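Local structure of periplasmic solute binding protein (6IXI) at residues 170-175 / 244-249. The protein probably captures zinc or manganese in the periplasm as the solute-binding component of a metal uptake system. Sequence-based numbering, arbitrary orientation.
Sequences TSEGCL and LYVDSL. With CD (cadmium ion), chain B; SO4 (sulfate ion), chain M.
E172 and D247 come from opposite directions and each chelates the same cadmium ion with both carboxylate oxygens, the two carboxylate planes 89° apart. E172 binds through OE1 at 2.4 Å and OE2 at 2.2 Å; OD1 and OD2 of D247 both lie 2.3 Å from the metal. H39 and H106 supply NE2 atoms that complete the six-atom site. With CG anti to the backbone N (chi1 -164°) and the chain extended beyond it, E172 reaches out of its loop to the ion, and the backbone N of N193 also donates to OE2. Within the loop, T170 OG1 donates to E172 O over 2.6 Å, nearly in line with the C=O bond, and G173 centres an inverse gamma turn whose bond from C174 N to E172 O is weak. Beside the metal the contact turns apolar. CG2 of V246 presses on CB of C174 at 3.5 Å, while C174 SG rests against both V246 methyls. Farther from the ion, L244 CD1 meets L175 CD1 and T170 CG2, each at 4.0 Å, the side chains crossing at about a right angle. The loops follow strands 167-170 and 239-244. Cadmium occupies the site where zinc and manganese have been seen in this ZnuA-family protein. OE1 of E172 and OD2 of D247 stand 3.3 Å apart without a hydrogen bond; the shared cation probably offsets their repulsion, tying the loops together.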
loop_
_atom_site.group_PDB
_atom_site.type_symbol
_atom_site.label_atom_id
_atom_site.label_comp_id
_atom_site.label_asym_id
_atom_site.label_seq_id
_atom_site.Cartn_x
_atom_site.Cartn_y
_atom_site.Cartn_z
ATOM N N THR A 170 0.388 14.357 -3.959
ATOM C CA THR A 170 -0.828 13.636 -3.638
ATOM C C THR A 170 -1.512 14.301 -2.442
ATOM O O THR A 170 -1.015 15.280 -1.883
ATOM C CB THR A 170 -0.546 12.143 -3.413
ATOM O OG1 THR A 170 0.351 12.015 -2.313
ATOM C CG2 THR A 170 0.044 11.457 -4.629
ATOM N N SER A 171 -2.671 13.757 -2.070
ATOM C CA SER A 171 -3.411 14.278 -0.943
ATOM C C SER A 171 -2.867 13.672 0.358
ATOM O O SER A 171 -2.208 14.377 1.128
ATOM C CB SER A 171 -4.897 14.108 -1.186
ATOM O OG SER A 171 -5.239 14.733 -2.435
ATOM N N GLU A 172 -3.084 12.366 0.582
ATOM C CA GLU A 172 -2.377 11.655 1.643
ATOM C C GLU A 172 -0.933 11.435 1.191
ATOM O O GLU A 172 -0.667 11.420 -0.015
ATOM C CB GLU A 172 -3.027 10.288 1.880
ATOM C CG GLU A 172 -2.626 9.614 3.192
ATOM C CD GLU A 172 -3.018 8.150 3.312
ATOM O OE1 GLU A 172 -3.235 7.500 2.252
ATOM O OE2 GLU A 172 -3.080 7.644 4.457
ATOM N N GLY A 173 0.003 11.294 2.143
ATOM C CA GLY A 173 1.397 11.010 1.792
ATOM C C GLY A 173 1.592 9.514 1.512
ATOM O O GLY A 173 2.368 8.851 2.188
ATOM N N CYS A 174 0.858 8.994 0.513
ATOM C CA CYS A 174 0.771 7.575 0.219
ATOM C C CYS A 174 1.882 7.107 -0.734
ATOM O O CYS A 174 1.977 5.907 -0.999
ATOM C CB CYS A 174 -0.587 7.248 -0.406
ATOM S SG CYS A 174 -1.025 8.316 -1.815
ATOM N N LEU A 175 2.723 8.016 -1.243
ATOM C CA LEU A 175 3.629 7.654 -2.335
ATOM C C LEU A 175 5.091 7.846 -1.921
ATOM O O LEU A 175 6.007 7.727 -2.746
ATOM C CB LEU A 175 3.288 8.470 -3.595
ATOM C CG LEU A 175 1.997 8.103 -4.336
ATOM C CD1 LEU A 175 1.981 8.750 -5.726
ATOM C CD2 LEU A 175 1.857 6.591 -4.453
ATOM N N LEU A 244 -5.997 8.119 -7.434
ATOM C CA LEU A 244 -5.153 6.933 -7.327
ATOM C C LEU A 244 -5.734 5.934 -6.330
ATOM O O LEU A 244 -6.506 6.300 -5.444
ATOM C CB LEU A 244 -3.719 7.313 -6.932
ATOM C CG LEU A 244 -3.073 8.452 -7.723
ATOM C CD1 LEU A 244 -1.731 8.856 -7.100
ATOM C CD2 LEU A 244 -2.883 8.058 -9.181
ATOM N N TYR A 245 -5.352 4.662 -6.506
ATOM C CA TYR A 245 -5.678 3.595 -5.572
ATOM C C TYR A 245 -4.431 3.226 -4.799
ATOM O O TYR A 245 -3.417 2.839 -5.391
ATOM C CB TYR A 245 -6.207 2.355 -6.297
ATOM C CG TYR A 245 -7.621 2.539 -6.781
ATOM C CD1 TYR A 245 -7.894 3.284 -7.924
ATOM C CD2 TYR A 245 -8.683 2.007 -6.064
ATOM C CE1 TYR A 245 -9.198 3.476 -8.354
ATOM C CE2 TYR A 245 -9.987 2.186 -6.489
ATOM C CZ TYR A 245 -10.244 2.923 -7.631
ATOM O OH TYR A 245 -11.542 3.079 -8.024
ATOM N N VAL A 246 -4.532 3.365 -3.469
ATOM C CA VAL A 246 -3.389 3.127 -2.604
ATOM C C VAL A 246 -3.803 2.353 -1.349
ATOM O O VAL A 246 -3.067 1.471 -0.918
ATOM C CB VAL A 246 -2.613 4.425 -2.266
ATOM C CG1 VAL A 246 -2.177 5.165 -3.520
ATOM C CG2 VAL A 246 -3.417 5.356 -1.372
ATOM N N ASP A 247 -4.941 2.701 -0.742
ATOM C CA ASP A 247 -5.223 2.256 0.619
ATOM C C ASP A 247 -5.991 0.943 0.659
ATOM O O ASP A 247 -6.097 0.311 1.704
ATOM C CB ASP A 247 -5.972 3.324 1.419
ATOM C CG ASP A 247 -5.017 4.208 2.201
ATOM O OD1 ASP A 247 -3.809 3.904 2.181
ATOM O OD2 ASP A 247 -5.480 5.199 2.813
ATOM N N SER A 248 -6.568 0.555 -0.480
ATOM C CA SER A 248 -7.488 -0.561 -0.494
ATOM C C SER A 248 -7.574 -1.062 -1.922
ATOM O O SER A 248 -7.506 -0.258 -2.842
ATOM C CB SER A 248 -8.859 -0.077 -0.039
ATOM O OG SER A 248 -9.812 -1.128 -0.120
ATOM N N LEU A 249 -7.809 -2.363 -2.096
ATOM C CA LEU A 249 -8.212 -2.857 -3.405
ATOM C C LEU A 249 -9.588 -2.276 -3.714
ATOM O O LEU A 249 -10.380 -2.010 -2.810
ATOM C CB LEU A 249 -8.296 -4.385 -3.406
ATOM C CG LEU A 249 -7.006 -5.135 -3.062
ATOM C CD1 LEU A 249 -7.188 -6.643 -3.211
ATOM C CD2 LEU A 249 -5.862 -4.670 -3.947
HETATM CD CD CD B . -3.353 5.597 3.650
HETATM S S SO4 M . -14.206 1.061 -5.995
HETATM O O1 SO4 M . -15.562 1.418 -5.669
HETATM O O2 SO4 M . -13.809 -0.065 -5.189
HETATM O O3 SO4 M . -13.332 2.175 -5.717
HETATM O O4 SO4 M . -14.135 0.720 -7.399
#